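Local coordinates for protein ribulose bisphosphate carboxylase (Pyrococcus horikoshii, PDB 2D69) that probably catalyses the magnesium-dependent carboxylation of ribulose 1,5-bisphosphate to two molecules of 3-phosphoglycerate, as part of an archaeal AMP degradation pathway, at residues D122-Y127 / L298-R303; E128-F133 / W337-P342; E169-A174 / V203-R208; N190-P195 / L224-G229. All coordinates share one frame; numbering follows the deposited sequence.

Contact 1: D122-Y127 / L298-R303; sequences DFHPPY and LAKAAR
Lys300 sets CD over one face of the Phe123 ring, and this is the tightly packed half of the contact. Lys300 CD stands 4.0 Å from the ring centroid and 14° off the ring normal, a CH-pi contact displaced toward the rim, while Lys300 CG comes within 3.6 Å of Phe123 CZ. The two side chains slide past each other in opposite directions, and the edge of the ring meets Ala301 N, 3.9 Å from Phe123 CZ. Leu101 of helix 98-105 and Val28 of strand 26-34 also pack on Phe123. Strand 115-124 belongs to the mixed sheet of the N-terminal domain, whereas helix 295-305 is one of the helices around the alpha/beta barrel, so the packing joins the two domains of the Rubisco large chain. On the polar side the lysine chain bends at chi3 (-88°), which sets the direction of CE, and NZ beyond it is gripped by two short bonds. Lys300 NZ donates to Phe123 O at 2.8 Å, with a C=O...N angle of 166°, and forms a salt bridge with Asp122 OD1, also at 2.8 Å, on the syn side of the carboxylate. Asp122 is partly exposed, and here the contact is hydrated: a water accepts from Lys300 NZ at 3.0 Å and donates to Asp122 OD2 at 2.9 Å.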
loop_
_atom_site.group_PDB
_atom_site.type_symbol
_atom_site.label_atom_id
_atom_site.label_comp_id
_atom_site.label_asym_id
_atom_site.label_seq_id
_atom_site.Cartn_x
_atom_site.Cartn_y
_atom_site.Cartn_z
ATOM N N ASP A 122 3.313 27.834 36.944
ATOM C CA ASP A 122 4.436 27.024 36.472
ATOM C C ASP A 122 4.184 25.574 36.840
ATOM O O ASP A 122 3.389 25.273 37.718
ATOM C CB ASP A 122 5.746 27.488 37.157
ATOM C CG ASP A 122 7.017 27.181 36.339
ATOM O OD1 ASP A 122 6.941 26.578 35.254
ATOM O OD2 ASP A 122 8.174 27.521 36.713
ATOM N N PHE A 123 4.892 24.670 36.183
ATOM C CA PHE A 123 4.874 23.276 36.538
ATOM C C PHE A 123 6.329 22.747 36.390
ATOM O O PHE A 123 7.192 23.346 35.683
ATOM C CB PHE A 123 3.818 22.506 35.728
ATOM C CG PHE A 123 4.143 22.406 34.248
ATOM C CD1 PHE A 123 4.677 21.267 33.740
ATOM C CD2 PHE A 123 3.879 23.466 33.390
ATOM C CE1 PHE A 123 4.957 21.159 32.361
ATOM C CE2 PHE A 123 4.201 23.365 31.989
ATOM C CZ PHE A 123 4.724 22.230 31.512
ATOM N N HIS A 124 6.626 21.699 37.135
ATOM C CA HIS A 124 7.966 21.129 37.165
ATOM C C HIS A 124 7.813 19.615 36.920
ATOM O O HIS A 124 7.419 18.867 37.811
ATOM C CB HIS A 124 8.660 21.465 38.517
ATOM C CG HIS A 124 8.575 22.932 38.885
ATOM N ND1 HIS A 124 8.648 23.941 37.953
ATOM C CD2 HIS A 124 8.360 23.554 40.063
ATOM C CE1 HIS A 124 8.484 25.113 38.533
ATOM N NE2 HIS A 124 8.307 24.909 39.815
ATOM N N PRO A 125 8.097 19.151 35.714
ATOM C CA PRO A 125 8.030 17.705 35.459
ATOM C C PRO A 125 9.230 16.942 35.980
ATOM O O PRO A 125 10.341 17.329 35.710
ATOM C CB PRO A 125 7.897 17.623 33.941
ATOM C CG PRO A 125 8.664 18.924 33.434
ATOM C CD PRO A 125 8.362 19.928 34.503
ATOM N N PRO A 126 9.016 15.829 36.688
ATOM C CA PRO A 126 10.141 14.986 37.118
ATOM C C PRO A 126 10.804 14.310 35.935
ATOM O O PRO A 126 10.263 14.317 34.809
ATOM C CB PRO A 126 9.495 13.978 38.056
ATOM C CG PRO A 126 8.005 13.928 37.582
ATOM C CD PRO A 126 7.714 15.297 37.127
ATOM N N TYR A 127 11.980 13.751 36.166
ATOM C CA TYR A 127 12.786 13.170 35.065
ATOM C C TYR A 127 11.977 12.107 34.306
ATOM O O TYR A 127 12.021 12.043 33.084
ATOM C CB TYR A 127 14.110 12.604 35.594
ATOM C CG TYR A 127 15.042 12.178 34.464
ATOM C CD1 TYR A 127 15.881 13.094 33.830
ATOM C CD2 TYR A 127 15.049 10.889 34.007
ATOM C CE1 TYR A 127 16.696 12.702 32.793
ATOM C CE2 TYR A 127 15.829 10.512 32.927
ATOM C CZ TYR A 127 16.668 11.417 32.353
ATOM O OH TYR A 127 17.469 10.996 31.327
ATOM N N LEU A 298 3.040 28.025 29.286
ATOM C CA LEU A 298 2.805 27.767 27.883
ATOM C C LEU A 298 4.115 27.526 27.211
ATOM O O LEU A 298 4.262 26.566 26.486
ATOM C CB LEU A 298 2.158 28.959 27.244
ATOM C CG LEU A 298 1.242 28.814 26.061
ATOM C CD1 LEU A 298 0.454 30.137 25.874
ATOM C CD2 LEU A 298 2.035 28.524 24.816
ATOM N N ALA A 299 5.077 28.392 27.482
ATOM C CA ALA A 299 6.385 28.295 26.868
ATOM C C ALA A 299 7.092 26.986 27.256
ATOM O O ALA A 299 7.845 26.425 26.466
ATOM C CB ALA A 299 7.253 29.483 27.274
ATOM N N LYS A 300 6.891 26.552 28.492
ATOM C CA LYS A 300 7.529 25.346 28.994
ATOM C C LYS A 300 6.947 24.128 28.284
ATOM O O LYS A 300 7.661 23.239 27.868
ATOM C CB LYS A 300 7.340 25.241 30.514
ATOM C CG LYS A 300 7.869 23.984 31.163
ATOM C CD LYS A 300 7.956 24.122 32.675
ATOM C CE LYS A 300 9.274 24.718 33.195
ATOM N NZ LYS A 300 9.166 25.012 34.718
ATOM N N ALA A 301 5.627 24.051 28.227
ATOM C CA ALA A 301 4.991 23.018 27.414
ATOM C C ALA A 301 5.512 23.017 25.985
ATOM O O ALA A 301 5.830 21.954 25.429
ATOM C CB ALA A 301 3.496 23.178 27.440
ATOM N N ALA A 302 5.614 24.199 25.369
ATOM C CA ALA A 302 5.944 24.244 23.969
ATOM C C ALA A 302 7.402 23.790 23.771
ATOM O O ALA A 302 7.712 23.151 22.747
ATOM C CB ALA A 302 5.715 25.682 23.396
ATOM N N ARG A 303 8.297 24.150 24.710
ATOM C CA ARG A 303 9.696 23.711 24.643
ATOM C C ARG A 303 9.818 22.184 24.825
ATOM O O ARG A 303 10.618 21.519 24.165
ATOM C CB ARG A 303 10.516 24.443 25.697
ATOM C CG ARG A 303 11.965 24.005 25.731
ATOM C CD ARG A 303 12.889 24.892 26.522
ATOM N NE ARG A 303 14.221 24.336 26.476
ATOM C CZ ARG A 303 15.173 24.519 27.379
ATOM N NH1 ARG A 303 14.951 25.291 28.447
ATOM N NH2 ARG A 303 16.368 23.944 27.212
HETATM O O HOH W 1 10.790 27.470 35.446
#

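Contact 2: E128-F133 / W337-P342; sequences EYLRHF and WEHIRP
His339 NE2 donates to two carbonyl oxygens of segment 128-133. The bond to Phe133 O is the stronger, at 2.9 Å with an N-H...O angle of 144°, and the oxygen lies almost in the imidazole plane. The second, to Leu130 O at 3.4 Å, is weak. Two beta turns meet here: a type I turn from Leu130 to Phe133, in the segment begun by helix 127-130, and a type II' turn from Trp337 to Ile340, in the loop that leads from helix 323-334 to barrel strand 344-348. His339 CG lies between the backbone N and the carbonyl carbon (chi1 57°). Both oxygens lie at the ring edge, near its plane. Beside this polar grip Leu130 supplies the apolar packing. Its CD2 sits over the face of the Trp337 indole, 3.9 Å from the centroid of the five-membered ring, while Leu130 CD1 approaches Trp337 CZ2 to 3.9 Å. Met304 of helix 295-305 packs on both Leu130 and Trp337. The outer side faces other subunits: Glu338 forms a salt bridge with Arg67 of a neighbouring subunit, and Pro195 of another one packs on His339. Ile340 reaches both end residues of the first turn, its CG1 lying 4.1 Å from Leu130 CD1 and its CD1 lying 3.8 Å from Phe133 O.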
loop_
_atom_site.group_PDB
_atom_site.type_symbol
_atom_site.label_atom_id
_atom_site.label_comp_id
_atom_site.label_asym_id
_atom_site.label_seq_id
_atom_site.Cartn_x
_atom_site.Cartn_y
_atom_site.Cartn_z
ATOM N N GLU A 128 11.206 11.300 35.025
ATOM C CA GLU A 128 10.528 10.181 34.438
ATOM C C GLU A 128 9.301 10.628 33.651
ATOM O O GLU A 128 8.804 9.854 32.856
ATOM C CB GLU A 128 10.161 9.098 35.482
ATOM C CG GLU A 128 11.351 8.243 35.956
ATOM C CD GLU A 128 12.037 7.444 34.841
ATOM O OE1 GLU A 128 13.288 7.563 34.744
ATOM O OE2 GLU A 128 11.351 6.683 34.102
ATOM N N TYR A 129 8.823 11.855 33.883
ATOM C CA TYR A 129 7.833 12.479 32.980
ATOM C C TYR A 129 8.526 13.083 31.737
ATOM O O TYR A 129 8.138 12.851 30.585
ATOM C CB TYR A 129 7.022 13.559 33.730
ATOM C CG TYR A 129 5.781 13.919 32.971
ATOM C CD1 TYR A 129 4.606 13.202 33.130
ATOM C CD2 TYR A 129 5.813 14.923 32.019
ATOM C CE1 TYR A 129 3.500 13.496 32.349
ATOM C CE2 TYR A 129 4.707 15.246 31.254
ATOM C CZ TYR A 129 3.567 14.550 31.397
ATOM O OH TYR A 129 2.521 14.889 30.560
ATOM N N LEU A 130 9.569 13.836 31.996
ATOM C CA LEU A 130 10.206 14.681 30.998
ATOM C C LEU A 130 10.916 13.839 29.964
ATOM O O LEU A 130 11.039 14.248 28.783
ATOM C CB LEU A 130 11.234 15.588 31.708
ATOM C CG LEU A 130 11.918 16.664 30.852
ATOM C CD1 LEU A 130 10.899 17.510 30.179
ATOM C CD2 LEU A 130 12.861 17.551 31.711
ATOM N N ARG A 131 11.378 12.659 30.375
ATOM C CA ARG A 131 12.176 11.816 29.471
ATOM C C ARG A 131 11.339 11.281 28.276
ATOM O O ARG A 131 11.888 10.830 27.281
ATOM C CB ARG A 131 12.841 10.661 30.228
ATOM C CG ARG A 131 11.850 9.549 30.697
ATOM C CD ARG A 131 12.501 8.427 31.479
ATOM N NE ARG A 131 13.346 7.641 30.608
ATOM C CZ ARG A 131 14.381 6.904 31.004
ATOM N NH1 ARG A 131 14.703 6.830 32.287
ATOM N NH2 ARG A 131 15.080 6.217 30.103
ATOM N N HIS A 132 10.009 11.350 28.376
ATOM C CA HIS A 132 9.129 10.964 27.272
ATOM C C HIS A 132 8.765 12.134 26.343
ATOM O O HIS A 132 7.785 12.035 25.587
ATOM C CB HIS A 132 7.879 10.288 27.849
ATOM C CG HIS A 132 8.228 9.176 28.787
ATOM N ND1 HIS A 132 9.063 8.134 28.425
ATOM C CD2 HIS A 132 7.897 8.963 30.079
ATOM C CE1 HIS A 132 9.208 7.319 29.453
ATOM N NE2 HIS A 132 8.517 7.799 30.471
ATOM N N PHE A 133 9.534 13.233 26.449
ATOM C CA PHE A 133 9.496 14.344 25.522
ATOM C C PHE A 133 10.899 14.518 24.919
ATOM O O PHE A 133 11.907 14.355 25.597
ATOM C CB PHE A 133 9.041 15.588 26.179
ATOM C CG PHE A 133 7.589 15.508 26.638
ATOM C CD1 PHE A 133 7.278 14.907 27.801
ATOM C CD2 PHE A 133 6.575 15.893 25.805
ATOM C CE1 PHE A 133 5.950 14.766 28.188
ATOM C CE2 PHE A 133 5.242 15.772 26.191
ATOM C CZ PHE A 133 4.952 15.210 27.375
ATOM N N TRP A 337 18.219 22.155 30.579
ATOM C CA TRP A 337 17.072 21.467 31.116
ATOM C C TRP A 337 17.126 20.035 30.646
ATOM O O TRP A 337 16.447 19.645 29.692
ATOM C CB TRP A 337 15.787 22.121 30.623
ATOM C CG TRP A 337 14.586 21.665 31.311
ATOM C CD1 TRP A 337 14.529 21.183 32.570
ATOM C CD2 TRP A 337 13.233 21.676 30.825
ATOM N NE1 TRP A 337 13.232 20.893 32.909
ATOM C CE2 TRP A 337 12.416 21.183 31.856
ATOM C CE3 TRP A 337 12.625 22.067 29.628
ATOM C CZ2 TRP A 337 11.025 21.083 31.747
ATOM C CZ3 TRP A 337 11.243 21.949 29.503
ATOM C CH2 TRP A 337 10.456 21.440 30.570
ATOM N N GLU A 338 17.970 19.260 31.320
ATOM C CA GLU A 338 18.255 17.895 30.940
ATOM C C GLU A 338 18.589 17.792 29.450
ATOM O O GLU A 338 19.410 18.544 28.964
ATOM C CB GLU A 338 17.092 16.974 31.337
ATOM C CG GLU A 338 16.653 17.060 32.813
ATOM C CD GLU A 338 17.601 16.404 33.816
ATOM O OE1 GLU A 338 18.626 15.890 33.417
ATOM O OE2 GLU A 338 17.313 16.401 35.011
ATOM N N HIS A 339 17.958 16.857 28.744
ATOM C CA HIS A 339 18.163 16.635 27.291
ATOM C C HIS A 339 17.382 17.622 26.361
ATOM O O HIS A 339 17.551 17.564 25.121
ATOM C CB HIS A 339 17.720 15.207 26.902
ATOM C CG HIS A 339 16.294 14.922 27.264
ATOM N ND1 HIS A 339 15.889 14.813 28.570
ATOM C CD2 HIS A 339 15.167 14.837 26.512
ATOM C CE1 HIS A 339 14.576 14.635 28.621
ATOM N NE2 HIS A 339 14.111 14.644 27.386
ATOM N N ILE A 340 16.517 18.466 26.938
ATOM C CA ILE A 340 15.732 19.403 26.152
ATOM C C ILE A 340 16.596 20.559 25.635
ATOM O O ILE A 340 17.132 21.349 26.394
ATOM C CB ILE A 340 14.603 19.931 26.940
ATOM C CG1 ILE A 340 13.762 18.779 27.544
ATOM C CG2 ILE A 340 13.758 20.852 26.120
ATOM C CD1 ILE A 340 13.056 17.880 26.583
ATOM N N ARG A 341 16.733 20.651 24.334
ATOM C CA ARG A 341 17.582 21.696 23.731
ATOM C C ARG A 341 17.012 23.087 23.996
ATOM O O ARG A 341 15.755 23.245 24.238
ATOM C CB ARG A 341 17.706 21.423 22.237
ATOM C CG ARG A 341 18.762 20.378 21.850
ATOM C CD ARG A 341 18.633 19.986 20.362
ATOM N NE ARG A 341 19.388 18.813 19.975
ATOM C CZ ARG A 341 18.998 17.526 20.085
ATOM N NH1 ARG A 341 17.798 17.166 20.546
ATOM N NH2 ARG A 341 19.820 16.586 19.687
ATOM N N PRO A 342 17.866 24.108 24.051
ATOM C CA PRO A 342 17.338 25.482 24.248
ATOM C C PRO A 342 16.608 26.023 22.996
ATOM O O PRO A 342 16.904 25.644 21.876
ATOM C CB PRO A 342 18.594 26.313 24.571
ATOM C CG PRO A 342 19.753 25.573 23.883
ATOM C CD PRO A 342 19.330 24.085 23.923
#

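Contact 3: E169-A174 / V203-R208; sequences EYAEIA and VRKLYR. With SO4 (sulfate ion), chain I.
Leu206 reaches from its helix toward the small side chains of Ala171 and Ala174. Its CD1 lies 3.5 Å from Ala174 CB, tighter than a usual carbon-carbon contact, and 4.1 Å from Ala171 CA. Leu206 CG meets the Tyr170 ring at the edge, near the ring plane, 4.3 Å from Tyr170 CD2. The phenol is thus turned rim-on to the leucine, and its hydroxyl is hydrogen-bonded to Asp187. Lys205 takes a different path. With CG anti to the backbone N (chi1 -179°) and a bend at chi2 (64°), its chain passes Ala171 CB, which lies 3.8 Å from Lys205 CE. Lys205 NZ then donates to sulfate O3 at 2.7 Å; the ion, probably from the crystallisation liquor, also lies near Arg208, whose NH1 forms a salt bridge with Glu145 of a neighbouring subunit. The helices run nearly parallel, their local axes 9.6 Å apart and crossing at -20°, with Ala171 and Ala174 facing Leu206. Helices 167-179 and 199-217 are successive outer helices of the TIM barrel, linked through strand 184-186. On the barrel side, Leu185 of that strand touches Tyr170, Ala174 and Leu206, and Tyr223 of strand 222-224 packs on Tyr170 and Leu206.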
loop_
_atom_site.group_PDB
_atom_site.type_symbol
_atom_site.label_atom_id
_atom_site.label_comp_id
_atom_site.label_asym_id
_atom_site.label_seq_id
_atom_site.Cartn_x
_atom_site.Cartn_y
_atom_site.Cartn_z
ATOM N N GLU A 169 3.483 39.026 -6.103
ATOM C CA GLU A 169 3.776 40.249 -5.361
ATOM C C GLU A 169 4.568 39.839 -4.119
ATOM O O GLU A 169 5.477 40.531 -3.689
ATOM C CB GLU A 169 2.493 40.969 -4.964
ATOM C CG GLU A 169 1.644 41.575 -6.084
ATOM C CD GLU A 169 0.189 41.871 -5.658
ATOM O OE1 GLU A 169 -0.359 41.226 -4.748
ATOM O OE2 GLU A 169 -0.442 42.772 -6.225
ATOM N N TYR A 170 4.229 38.677 -3.543
ATOM C CA TYR A 170 4.915 38.216 -2.349
ATOM C C TYR A 170 6.358 37.849 -2.704
ATOM O O TYR A 170 7.263 38.163 -1.958
ATOM C CB TYR A 170 4.214 37.018 -1.740
ATOM C CG TYR A 170 4.311 36.874 -0.253
ATOM C CD1 TYR A 170 3.710 37.805 0.580
ATOM C CD2 TYR A 170 4.962 35.783 0.341
ATOM C CE1 TYR A 170 3.753 37.695 1.956
ATOM C CE2 TYR A 170 4.979 35.651 1.765
ATOM C CZ TYR A 170 4.369 36.626 2.549
ATOM O OH TYR A 170 4.305 36.560 3.946
ATOM N N ALA A 171 6.556 37.240 -3.872
ATOM C CA ALA A 171 7.901 36.923 -4.366
ATOM C C ALA A 171 8.762 38.158 -4.475
ATOM O O ALA A 171 9.972 38.104 -4.222
ATOM C CB ALA A 171 7.829 36.214 -5.710
ATOM N N GLU A 172 8.159 39.268 -4.865
ATOM C CA GLU A 172 8.932 40.511 -5.100
ATOM C C GLU A 172 9.332 41.159 -3.789
ATOM O O GLU A 172 10.444 41.629 -3.632
ATOM C CB GLU A 172 8.163 41.508 -5.996
ATOM C CG GLU A 172 7.974 40.961 -7.410
ATOM C CD GLU A 172 7.106 41.834 -8.348
ATOM O OE1 GLU A 172 6.209 42.613 -7.892
ATOM O OE2 GLU A 172 7.319 41.701 -9.570
ATOM N N ILE A 173 8.413 41.210 -2.846
ATOM C CA ILE A 173 8.786 41.732 -1.559
ATOM C C ILE A 173 9.806 40.844 -0.871
ATOM O O ILE A 173 10.784 41.356 -0.313
ATOM C CB ILE A 173 7.557 42.099 -0.703
ATOM C CG1 ILE A 173 8.006 42.765 0.586
ATOM C CG2 ILE A 173 6.645 40.933 -0.445
ATOM C CD1 ILE A 173 8.721 44.082 0.334
ATOM N N ALA A 174 9.638 39.520 -0.953
ATOM C CA ALA A 174 10.599 38.591 -0.372
ATOM C C ALA A 174 11.981 38.808 -0.919
ATOM O O ALA A 174 12.933 38.766 -0.182
ATOM C CB ALA A 174 10.185 37.161 -0.656
ATOM N N VAL A 203 4.737 28.028 -2.046
ATOM C CA VAL A 203 5.982 27.263 -1.825
ATOM C C VAL A 203 6.810 27.087 -3.062
ATOM O O VAL A 203 8.031 27.268 -3.044
ATOM C CB VAL A 203 5.849 25.872 -1.086
ATOM C CG1 VAL A 203 4.686 25.812 -0.160
ATOM C CG2 VAL A 203 5.826 24.719 -2.015
ATOM N N ARG A 204 6.198 26.699 -4.161
ATOM C CA ARG A 204 6.981 26.560 -5.405
ATOM C C ARG A 204 7.705 27.826 -5.745
ATOM O O ARG A 204 8.916 27.809 -6.097
ATOM C CB ARG A 204 6.089 26.163 -6.550
ATOM C CG ARG A 204 5.528 24.755 -6.398
ATOM C CD ARG A 204 4.538 24.448 -7.497
ATOM N NE ARG A 204 3.748 23.272 -7.291
ATOM C CZ ARG A 204 2.437 23.187 -7.554
ATOM N NH1 ARG A 204 1.703 24.248 -7.962
ATOM N NH2 ARG A 204 1.844 22.025 -7.347
ATOM N N LYS A 205 7.013 28.958 -5.669
ATOM C CA LYS A 205 7.673 30.202 -6.094
ATOM C C LYS A 205 8.712 30.711 -5.116
ATOM O O LYS A 205 9.810 31.052 -5.505
ATOM C CB LYS A 205 6.638 31.296 -6.388
ATOM C CG LYS A 205 7.160 32.648 -6.870
ATOM C CD LYS A 205 7.855 32.557 -8.220
ATOM C CE LYS A 205 8.317 33.936 -8.659
ATOM N NZ LYS A 205 8.955 33.911 -10.049
ATOM N N LEU A 206 8.374 30.770 -3.839
ATOM C CA LEU A 206 9.211 31.505 -2.887
ATOM C C LEU A 206 10.538 30.834 -2.601
ATOM O O LEU A 206 11.532 31.510 -2.330
ATOM C CB LEU A 206 8.460 31.749 -1.589
ATOM C CG LEU A 206 7.647 33.033 -1.511
ATOM C CD1 LEU A 206 8.563 34.193 -1.350
ATOM C CD2 LEU A 206 6.743 33.188 -2.768
ATOM N N TYR A 207 10.572 29.517 -2.688
ATOM C CA TYR A 207 11.813 28.776 -2.440
ATOM C C TYR A 207 12.751 28.914 -3.621
ATOM O O TYR A 207 13.969 28.836 -3.463
ATOM C CB TYR A 207 11.519 27.305 -2.027
ATOM C CG TYR A 207 10.995 27.246 -0.590
ATOM C CD1 TYR A 207 9.637 27.160 -0.304
ATOM C CD2 TYR A 207 11.885 27.384 0.515
ATOM C CE1 TYR A 207 9.211 27.173 0.964
ATOM C CE2 TYR A 207 11.449 27.395 1.789
ATOM C CZ TYR A 207 10.106 27.314 2.027
ATOM O OH TYR A 207 9.575 27.318 3.293
ATOM N N ARG A 208 12.205 29.104 -4.813
ATOM C CA ARG A 208 13.039 29.462 -5.964
ATOM C C ARG A 208 13.698 30.842 -5.795
ATOM O O ARG A 208 14.889 31.015 -6.033
ATOM C CB ARG A 208 12.240 29.425 -7.272
ATOM C CG ARG A 208 11.695 28.026 -7.596
ATOM C CD ARG A 208 10.887 27.930 -8.909
ATOM N NE ARG A 208 11.766 28.204 -10.044
ATOM C CZ ARG A 208 11.878 29.373 -10.686
ATOM N NH1 ARG A 208 11.137 30.436 -10.339
ATOM N NH2 ARG A 208 12.747 29.477 -11.710
HETATM S S SO4 I . 13.001 33.740 -9.131
HETATM O O1 SO4 I . 13.764 33.909 -10.362
HETATM O O2 SO4 I . 13.278 34.864 -8.238
HETATM O O3 SO4 I . 11.577 33.659 -9.450
HETATM O O4 SO4 I . 13.419 32.499 -8.494
#

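Contact 4: N190-P195 / L224-G229; sequences NFTSFP and LINITG
Thr192 turns its methyl group toward the second loop, with CG2 3.5 Å from Thr228 O and 4.5 Å from Thr228 CB. The threonine conformation accounts for this: at chi1 50° OG1 lies between the backbone N and the carbonyl carbon, and CG2 falls anti to the carbonyl carbon. The hydroxyl is engaged elsewhere, bonding to Glu94 of a neighbouring subunit. From the other loop Asn226 crosses Thr192 obliquely. Its CG is anti to the backbone N (chi1 -168°), its CB sits 3.4 Å from Phe191 O, and its CG lies 4.1 Å from Thr192 CG2. The backbones come closest at this point, with 5.7 Å between the CA atoms of Thr192 and Asn226. The Phe191 ring stacks on Tyr170. Thr228 OG1 is held by the backbone N of Asp252. Asn190 directly follows Asp188 and Glu189, the predicted magnesium ligands, so the contact borders the probable metal site. Both loops leave the C-terminal ends of adjacent barrel strands, 184-186 and 222-224, the active-site end of a TIM barrel. They lead into helices 199-217 and 231-244, and Met250 of strand 248-252 packs on Asn226.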
loop_
_atom_site.group_PDB
_atom_site.type_symbol
_atom_site.label_atom_id
_atom_site.label_comp_id
_atom_site.label_asym_id
_atom_site.label_seq_id
_atom_site.Cartn_x
_atom_site.Cartn_y
_atom_site.Cartn_z
ATOM N N ASN A 190 -2.315 35.167 10.273
ATOM C CA ASN A 190 -3.557 35.030 9.485
ATOM C C ASN A 190 -3.357 34.522 8.060
ATOM O O ASN A 190 -4.309 34.130 7.424
ATOM C CB ASN A 190 -4.240 36.418 9.357
ATOM C CG ASN A 190 -4.541 37.029 10.698
ATOM O OD1 ASN A 190 -4.517 36.330 11.717
ATOM N ND2 ASN A 190 -4.850 38.317 10.714
ATOM N N PHE A 191 -2.139 34.588 7.552
ATOM C CA PHE A 191 -1.870 34.378 6.134
ATOM C C PHE A 191 -1.533 32.924 5.851
ATOM O O PHE A 191 -0.408 32.496 6.052
ATOM C CB PHE A 191 -0.724 35.285 5.744
ATOM C CG PHE A 191 -0.408 35.304 4.282
ATOM C CD1 PHE A 191 0.710 34.643 3.798
ATOM C CD2 PHE A 191 -1.147 36.079 3.425
ATOM C CE1 PHE A 191 1.047 34.717 2.435
ATOM C CE2 PHE A 191 -0.830 36.155 2.054
ATOM C CZ PHE A 191 0.262 35.461 1.564
ATOM N N THR A 192 -2.527 32.145 5.408
ATOM C CA THR A 192 -2.339 30.701 5.184
ATOM C C THR A 192 -2.365 30.350 3.705
ATOM O O THR A 192 -1.314 30.202 3.055
ATOM C CB THR A 192 -3.382 29.930 5.961
ATOM O OG1 THR A 192 -4.709 30.453 5.723
ATOM C CG2 THR A 192 -3.133 30.085 7.468
ATOM N N SER A 193 -3.574 30.292 3.174
ATOM C CA SER A 193 -3.815 29.889 1.815
ATOM C C SER A 193 -5.087 30.536 1.348
ATOM O O SER A 193 -6.083 30.419 2.022
ATOM C CB SER A 193 -3.931 28.368 1.631
ATOM O OG SER A 193 -3.745 28.097 0.253
ATOM N N PHE A 194 -5.009 31.245 0.206
ATOM C CA PHE A 194 -6.142 31.918 -0.398
ATOM C C PHE A 194 -6.208 31.645 -1.902
ATOM O O PHE A 194 -5.144 31.267 -2.535
ATOM C CB PHE A 194 -6.025 33.424 -0.101
ATOM C CG PHE A 194 -5.750 33.735 1.356
ATOM C CD1 PHE A 194 -4.459 33.988 1.793
ATOM C CD2 PHE A 194 -6.772 33.754 2.273
ATOM C CE1 PHE A 194 -4.216 34.254 3.145
ATOM C CE2 PHE A 194 -6.529 33.985 3.609
ATOM C CZ PHE A 194 -5.240 34.240 4.042
ATOM N N PRO A 195 -7.347 31.954 -2.532
ATOM C CA PRO A 195 -7.473 31.808 -3.996
ATOM C C PRO A 195 -6.391 32.524 -4.767
ATOM O O PRO A 195 -5.836 31.937 -5.749
ATOM C CB PRO A 195 -8.837 32.445 -4.315
ATOM C CG PRO A 195 -9.597 32.422 -3.045
ATOM C CD PRO A 195 -8.594 32.500 -1.941
ATOM N N LEU A 224 9.726 31.307 7.395
ATOM C CA LEU A 224 8.845 30.872 8.424
ATOM C C LEU A 224 7.473 30.899 7.827
ATOM O O LEU A 224 6.668 31.805 8.066
ATOM C CB LEU A 224 8.930 31.798 9.636
ATOM C CG LEU A 224 10.369 32.045 10.116
ATOM C CD1 LEU A 224 10.375 33.082 11.203
ATOM C CD2 LEU A 224 11.070 30.804 10.584
ATOM N N ILE A 225 7.202 29.860 7.060
ATOM C CA ILE A 225 5.991 29.741 6.271
ATOM C C ILE A 225 4.881 29.173 7.092
ATOM O O ILE A 225 5.061 28.146 7.748
ATOM C CB ILE A 225 6.305 28.904 4.998
ATOM C CG1 ILE A 225 5.070 28.863 4.077
ATOM C CG2 ILE A 225 6.775 27.481 5.330
ATOM C CD1 ILE A 225 5.438 28.558 2.669
ATOM N N ASN A 226 3.723 29.840 7.063
ATOM C CA ASN A 226 2.578 29.486 7.903
ATOM C C ASN A 226 1.778 28.281 7.375
ATOM O O ASN A 226 1.044 28.396 6.419
ATOM C CB ASN A 226 1.695 30.685 7.998
ATOM C CG ASN A 226 0.641 30.570 9.045
ATOM O OD1 ASN A 226 -0.082 31.549 9.326
ATOM N ND2 ASN A 226 0.596 29.457 9.712
ATOM N N ILE A 227 1.945 27.130 8.011
ATOM C CA ILE A 227 1.262 25.867 7.644
ATOM C C ILE A 227 0.014 25.635 8.503
ATOM O O ILE A 227 -0.636 24.616 8.395
ATOM C CB ILE A 227 2.180 24.667 7.810
ATOM C CG1 ILE A 227 2.567 24.423 9.259
ATOM C CG2 ILE A 227 3.548 24.856 7.002
ATOM C CD1 ILE A 227 3.106 22.988 9.490
ATOM N N THR A 228 -0.290 26.576 9.363
ATOM C CA THR A 228 -1.436 26.452 10.262
ATOM C C THR A 228 -2.712 26.109 9.458
ATOM O O THR A 228 -2.958 26.665 8.382
ATOM C CB THR A 228 -1.650 27.752 10.996
ATOM O OG1 THR A 228 -0.485 28.119 11.711
ATOM C CG2 THR A 228 -2.738 27.642 12.048
ATOM N N GLY A 229 -3.484 25.172 10.021
ATOM C CA GLY A 229 -4.692 24.629 9.450
ATOM C C GLY A 229 -5.198 23.412 10.268
ATOM O O GLY A 229 -4.571 22.991 11.235
#

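Overall arrangement
After the earlier strands of the N-terminal domain, the chain runs through strand 115-124 and helix 127-130, which supply the first segments of contacts 1 and 2. Their partners come much later, on helix 295-305 and in the loop before strand 344-348, so both contacts close long loops that take in much of the barrel, and the two cross. They touch through Arg303, which binds the backbone of Arg341, and tie the N-terminal domain and the connection after it to the barrel. Contacts 3 and 4 are nested inside both loops and cross each other, joining consecutive beta-alpha units. They touch where Val203 and Tyr207 pack on Ile225; their nearest atoms lie about 20 Å and 13 Å, respectively, from those of contact 1.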